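Local structure of beta-lactamase (Francisella tularensis subsp. tularensis, 3P09) at residues A[97-102]-A[160-165]; A[116-121]-A[130-135]. The protein probably hydrolyses beta-lactam antibiotics to substituted beta-amino acids, as a member of the class A beta-lactamases. All coordinates share one frame; numbering follows the deposited sequence.

Contact 1 (A[97-102]-A[160-165]); sequences GKLGYA and DEPEIN
Leu99 packs against the cis peptide between Glu161 and Pro162 in the omega loop of this class A beta-lactamase fold, the loop that in relatives carries the glutamate serving deacylation. The leucine comes from the loop after helix 93-96, and its CB bond already points at the omega loop. CG, anti to the carbonyl carbon (chi1 -64°), carries the fork across the gap, and its two methyls then part company. CD1 turns toward Asn131 of helix 127-137, while CD2 does all the close touching here. That methyl rests over one face of the peptide group. Leu99 CD2 is 3.8 Å from Pro162 CD. Pro162 N and Glu161 O each lie 4.0 Å from Leu99 CD2. The cis bond explains this set of neighbours, because it brings Glu161 O and Pro162 CD onto the same side of the C-N link, where one methyl can touch both. Proline is the residue that most readily accepts a cis bond, and its ring offers carbon to the leucine; Glu161 O is already hydrogen-bonded to Asn131 ND2, so an apolar methyl can lie against it. Glu161 CB lies 4.2 Å from Leu99 CD2, and the carboxylate beyond it turns toward Ser64 and Lys67, consistent with the catalytic SxxK motif; its OE2 makes a weak hydrogen bond with Ser64 and a long, weak ion pair with Lys67. Asn165 ND2 gives Glu161 OE1 a weak, bent hydrogen bond of 3.4 Å.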
loop_
_atom_site.group_PDB
_atom_site.type_symbol
_atom_site.label_atom_id
_atom_site.label_comp_id
_atom_site.label_asym_id
_atom_site.label_seq_id
_atom_site.Cartn_x
_atom_site.Cartn_y
_atom_site.Cartn_z
ATOM N N GLY A 97 18.082 -8.279 -11.235
ATOM C CA GLY A 97 19.127 -7.272 -11.081
ATOM C C GLY A 97 19.776 -7.352 -9.712
ATOM O O GLY A 97 20.141 -8.435 -9.260
ATOM N N LYS A 98 19.901 -6.213 -9.042
ATOM C CA LYS A 98 20.441 -6.181 -7.687
ATOM C C LYS A 98 19.346 -5.993 -6.638
ATOM O O LYS A 98 19.629 -5.605 -5.508
ATOM C CB LYS A 98 21.482 -5.076 -7.550
ATOM C CG LYS A 98 22.706 -5.276 -8.418
ATOM C CD LYS A 98 23.722 -4.164 -8.183
ATOM C CE LYS A 98 24.919 -4.304 -9.118
ATOM N NZ LYS A 98 25.768 -3.066 -9.132
ATOM N N LEU A 99 18.100 -6.271 -7.021
ATOM C CA LEU A 99 16.979 -6.188 -6.093
ATOM C C LEU A 99 16.987 -7.406 -5.175
ATOM O O LEU A 99 16.922 -8.548 -5.639
ATOM C CB LEU A 99 15.662 -6.113 -6.856
ATOM C CG LEU A 99 15.451 -4.873 -7.729
ATOM C CD1 LEU A 99 14.273 -5.098 -8.656
ATOM C CD2 LEU A 99 15.239 -3.607 -6.883
ATOM N N GLY A 100 17.068 -7.156 -3.873
ATOM C CA GLY A 100 17.250 -8.224 -2.905
ATOM C C GLY A 100 15.979 -8.937 -2.471
ATOM O O GLY A 100 16.022 -10.105 -2.110
ATOM N N TYR A 101 14.843 -8.251 -2.493
ATOM C CA TYR A 101 13.608 -8.892 -2.047
ATOM C C TYR A 101 12.752 -9.366 -3.239
ATOM O O TYR A 101 11.997 -8.587 -3.822
ATOM C CB TYR A 101 12.812 -7.960 -1.140
ATOM C CG TYR A 101 11.741 -8.693 -0.371
ATOM C CD1 TYR A 101 10.403 -8.583 -0.718
ATOM C CD2 TYR A 101 12.079 -9.522 0.690
ATOM C CE1 TYR A 101 9.424 -9.272 -0.010
ATOM C CE2 TYR A 101 11.117 -10.211 1.398
ATOM C CZ TYR A 101 9.795 -10.085 1.049
ATOM O OH TYR A 101 8.850 -10.781 1.769
ATOM N N ALA A 102 12.888 -10.646 -3.585
ATOM C CA ALA A 102 12.256 -11.221 -4.773
ATOM C C ALA A 102 11.764 -12.627 -4.464
ATOM O O ALA A 102 12.191 -13.605 -5.094
ATOM C CB ALA A 102 13.261 -11.266 -5.923
ATOM N N ASP A 160 10.355 3.579 -10.273
ATOM C CA ASP A 160 10.007 2.256 -9.787
ATOM C C ASP A 160 11.042 1.829 -8.744
ATOM O O ASP A 160 11.630 2.690 -8.092
ATOM C CB ASP A 160 9.837 1.261 -10.941
ATOM C CG ASP A 160 11.071 1.140 -11.808
ATOM O OD1 ASP A 160 12.175 1.490 -11.334
ATOM O OD2 ASP A 160 10.929 0.669 -12.961
ATOM N N GLU A 161 11.249 0.525 -8.564
ATOM C CA GLU A 161 12.105 0.028 -7.481
ATOM C C GLU A 161 13.548 -0.054 -7.925
ATOM O O GLU A 161 13.821 -0.515 -9.026
ATOM C CB GLU A 161 11.657 -1.379 -7.021
ATOM C CG GLU A 161 10.355 -1.436 -6.205
ATOM C CD GLU A 161 10.564 -1.105 -4.740
ATOM O OE1 GLU A 161 11.700 -1.263 -4.251
ATOM O OE2 GLU A 161 9.596 -0.685 -4.072
ATOM N N PRO A 162 14.484 0.337 -7.044
ATOM C CA PRO A 162 14.247 0.802 -5.673
ATOM C C PRO A 162 14.216 2.329 -5.525
ATOM O O PRO A 162 14.035 2.841 -4.410
ATOM C CB PRO A 162 15.462 0.255 -4.927
ATOM C CG PRO A 162 16.546 0.287 -5.926
ATOM C CD PRO A 162 15.915 0.089 -7.289
ATOM N N GLU A 163 14.381 3.049 -6.626
ATOM C CA GLU A 163 14.494 4.512 -6.562
ATOM C C GLU A 163 13.268 5.176 -5.915
ATOM O O GLU A 163 13.393 6.224 -5.293
ATOM C CB GLU A 163 14.764 5.112 -7.950
ATOM C CG GLU A 163 14.941 6.628 -7.921
ATOM C CD GLU A 163 15.371 7.222 -9.252
ATOM O OE1 GLU A 163 15.213 6.552 -10.296
ATOM O OE2 GLU A 163 15.869 8.374 -9.249
ATOM N N ILE A 164 12.096 4.559 -6.060
ATOM C CA ILE A 164 10.860 5.063 -5.447
ATOM C C ILE A 164 11.033 5.307 -3.949
ATOM O O ILE A 164 10.320 6.111 -3.352
ATOM C CB ILE A 164 9.669 4.084 -5.673
ATOM C CG1 ILE A 164 8.375 4.595 -5.025
ATOM C CG2 ILE A 164 9.969 2.706 -5.063
ATOM C CD1 ILE A 164 7.715 5.718 -5.717
ATOM N N ASN A 165 11.981 4.608 -3.336
ATOM C CA ASN A 165 12.160 4.688 -1.889
ATOM C C ASN A 165 12.863 5.950 -1.394
ATOM O O ASN A 165 12.878 6.229 -0.192
ATOM C CB ASN A 165 12.921 3.457 -1.390
ATOM C CG ASN A 165 12.107 2.197 -1.521
ATOM O OD1 ASN A 165 10.963 2.150 -1.092
ATOM N ND2 ASN A 165 12.678 1.183 -2.138
#

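Contact 2 (A[116-121]-A[130-135]); sequences SQLNYA and SNILVR
Leu118 and Leu133 meet where two successive helices pack together in the helical domain of the class A beta-lactamase fold, with Leu118 CB 3.7 Å from Leu133 CD2. The other methyl, Leu133 CD1, reaches past that side chain to the backbone and lies 3.6 Å from Leu118 O. Farther out, Leu118 sends its fork to Ile132: Leu118 CD1 is 3.9 Å from Ile132 CG2, and the two side chains run at about a right angle. Ile132 CG2 lies anti to the backbone N, which turns this methyl toward Leu118 CD1. Asn119 starts out facing away, but its amide returns across Leu133, bringing OD1 to 3.4 Å from Leu133 CD1. That oxygen is buried here without a polar partner, whereas Asn119 ND2 is hydrogen-bonded to Tyr205 OH, which is also hydrogen-bonded to Ser116 OG and holds the amide in place. Branched aliphatic chains fill the 9.4 Å between the axes with carbon, and no hydrogen bond crosses. The helices run roughly antiparallel, at 132°, consistent with the short turn between them. Ile89 of strand 88-90 packs on Leu118 and Ile132, while helix 66-80 supplies Leu70 to Leu133 and Val71 and Ile74 to Asn119.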
loop_
_atom_site.group_PDB
_atom_site.type_symbol
_atom_site.label_atom_id
_atom_site.label_comp_id
_atom_site.label_asym_id
_atom_site.label_seq_id
_atom_site.Cartn_x
_atom_site.Cartn_y
_atom_site.Cartn_z
ATOM N N SER A 116 -1.236 -12.209 -13.654
ATOM C CA SER A 116 -1.894 -12.366 -12.354
ATOM C C SER A 116 -0.927 -12.864 -11.291
ATOM O O SER A 116 -0.984 -12.427 -10.141
ATOM C CB SER A 116 -3.112 -13.296 -12.417
ATOM O OG SER A 116 -3.821 -13.261 -11.176
ATOM N N GLN A 117 -0.043 -13.788 -11.662
ATOM C CA GLN A 117 0.962 -14.268 -10.715
ATOM C C GLN A 117 1.910 -13.149 -10.296
ATOM O O GLN A 117 2.401 -13.127 -9.158
ATOM C CB GLN A 117 1.772 -15.424 -11.319
ATOM C CG GLN A 117 0.973 -16.719 -11.402
ATOM C CD GLN A 117 1.727 -17.821 -12.098
ATOM O OE1 GLN A 117 2.319 -17.609 -13.157
ATOM N NE2 GLN A 117 1.722 -19.013 -11.501
ATOM N N LEU A 118 2.195 -12.240 -11.221
ATOM C CA LEU A 118 3.072 -11.110 -10.924
ATOM C C LEU A 118 2.359 -10.116 -10.021
ATOM O O LEU A 118 2.982 -9.496 -9.172
ATOM C CB LEU A 118 3.543 -10.427 -12.216
ATOM C CG LEU A 118 4.564 -11.252 -12.998
ATOM C CD1 LEU A 118 4.575 -10.910 -14.498
ATOM C CD2 LEU A 118 5.942 -11.065 -12.386
ATOM N N ASN A 119 1.052 -9.960 -10.217
ATOM C CA ASN A 119 0.264 -9.122 -9.322
ATOM C C ASN A 119 0.368 -9.619 -7.894
ATOM O O ASN A 119 0.583 -8.843 -6.976
ATOM C CB ASN A 119 -1.213 -9.117 -9.721
ATOM C CG ASN A 119 -1.499 -8.250 -10.919
ATOM O OD1 ASN A 119 -0.703 -7.379 -11.285
ATOM N ND2 ASN A 119 -2.665 -8.451 -11.518
ATOM N N TYR A 120 0.173 -10.928 -7.717
ATOM C CA TYR A 120 0.259 -11.549 -6.404
ATOM C C TYR A 120 1.614 -11.265 -5.788
ATOM O O TYR A 120 1.714 -10.854 -4.633
ATOM C CB TYR A 120 0.003 -13.061 -6.542
ATOM C CG TYR A 120 0.391 -13.889 -5.343
ATOM C CD1 TYR A 120 1.653 -14.472 -5.251
ATOM C CD2 TYR A 120 -0.507 -14.108 -4.308
ATOM C CE1 TYR A 120 2.008 -15.253 -4.148
ATOM C CE2 TYR A 120 -0.154 -14.884 -3.200
ATOM C CZ TYR A 120 1.099 -15.453 -3.131
ATOM O OH TYR A 120 1.441 -16.226 -2.027
ATOM N N ALA A 121 2.667 -11.474 -6.572
ATOM C CA ALA A 121 4.029 -11.214 -6.125
ATOM C C ALA A 121 4.224 -9.756 -5.703
ATOM O O ALA A 121 4.841 -9.490 -4.668
ATOM C CB ALA A 121 5.013 -11.557 -7.228
ATOM N N SER A 130 7.222 -6.053 -9.443
ATOM C CA SER A 130 6.681 -4.703 -9.585
ATOM C C SER A 130 7.247 -4.000 -10.800
ATOM O O SER A 130 6.516 -3.356 -11.548
ATOM C CB SER A 130 7.011 -3.856 -8.353
ATOM O OG SER A 130 6.415 -4.417 -7.207
ATOM N N ASN A 131 8.561 -4.088 -10.985
ATOM C CA ASN A 131 9.175 -3.402 -12.122
ATOM C C ASN A 131 8.679 -3.995 -13.444
ATOM O O ASN A 131 8.467 -3.275 -14.416
ATOM C CB ASN A 131 10.713 -3.437 -12.039
ATOM C CG ASN A 131 11.272 -2.489 -10.972
ATOM O OD1 ASN A 131 10.530 -1.744 -10.333
ATOM N ND2 ASN A 131 12.585 -2.525 -10.775
ATOM N N ILE A 132 8.492 -5.311 -13.473
ATOM C CA ILE A 132 7.951 -5.980 -14.661
ATOM C C ILE A 132 6.544 -5.466 -14.978
ATOM O O ILE A 132 6.212 -5.186 -16.132
ATOM C CB ILE A 132 7.926 -7.515 -14.480
ATOM C CG1 ILE A 132 9.359 -8.071 -14.477
ATOM C CG2 ILE A 132 7.079 -8.177 -15.571
ATOM C CD1 ILE A 132 9.460 -9.503 -14.050
ATOM N N LEU A 133 5.721 -5.317 -13.945
ATOM C CA LEU A 133 4.347 -4.867 -14.145
ATOM C C LEU A 133 4.293 -3.448 -14.689
ATOM O O LEU A 133 3.491 -3.152 -15.582
ATOM C CB LEU A 133 3.548 -4.969 -12.842
ATOM C CG LEU A 133 3.232 -6.412 -12.405
ATOM C CD1 LEU A 133 2.578 -6.415 -11.057
ATOM C CD2 LEU A 133 2.326 -7.120 -13.425
ATOM N N VAL A 134 5.149 -2.578 -14.154
ATOM C CA VAL A 134 5.247 -1.199 -14.639
ATOM C C VAL A 134 5.581 -1.212 -16.129
ATOM O O VAL A 134 4.969 -0.503 -16.919
ATOM C CB VAL A 134 6.336 -0.397 -13.881
ATOM C CG1 VAL A 134 6.704 0.884 -14.645
ATOM C CG2 VAL A 134 5.882 -0.074 -12.473
ATOM N N ARG A 135 6.544 -2.045 -16.509
ATOM C CA ARG A 135 6.903 -2.177 -17.913
ATOM C C ARG A 135 5.731 -2.707 -18.742
ATOM O O ARG A 135 5.407 -2.156 -19.785
ATOM C CB ARG A 135 8.120 -3.093 -18.068
ATOM C CG ARG A 135 8.639 -3.186 -19.504
ATOM C CD ARG A 135 9.684 -4.275 -19.637
ATOM N NE ARG A 135 9.086 -5.592 -19.452
ATOM C CZ ARG A 135 9.655 -6.593 -18.785
ATOM N NH1 ARG A 135 10.848 -6.440 -18.223
ATOM N NH2 ARG A 135 9.024 -7.750 -18.677
#

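Following the chain, residues 97-102 leave helix 93-96 and meet 160-165 only after 57 intervening residues, so contact 1 closes a long loop. Inside it, contact 2 closes a short one: eight residues separate its two segments, and only three separate helix 115-123 from helix 127-137. The contacts are thus nested, not crossed. Contact 2 builds the helical hairpin, and contact 1 joins the omega loop to the loop before strand 112-114. Asn131, on helix 127-137, joins the two, its ND2 probably hydrogen-bonded to Glu161 O at 2.9 Å while its OD1 packs against Asp160 CB. Through it the hairpin's second helix reaches the omega loop directly.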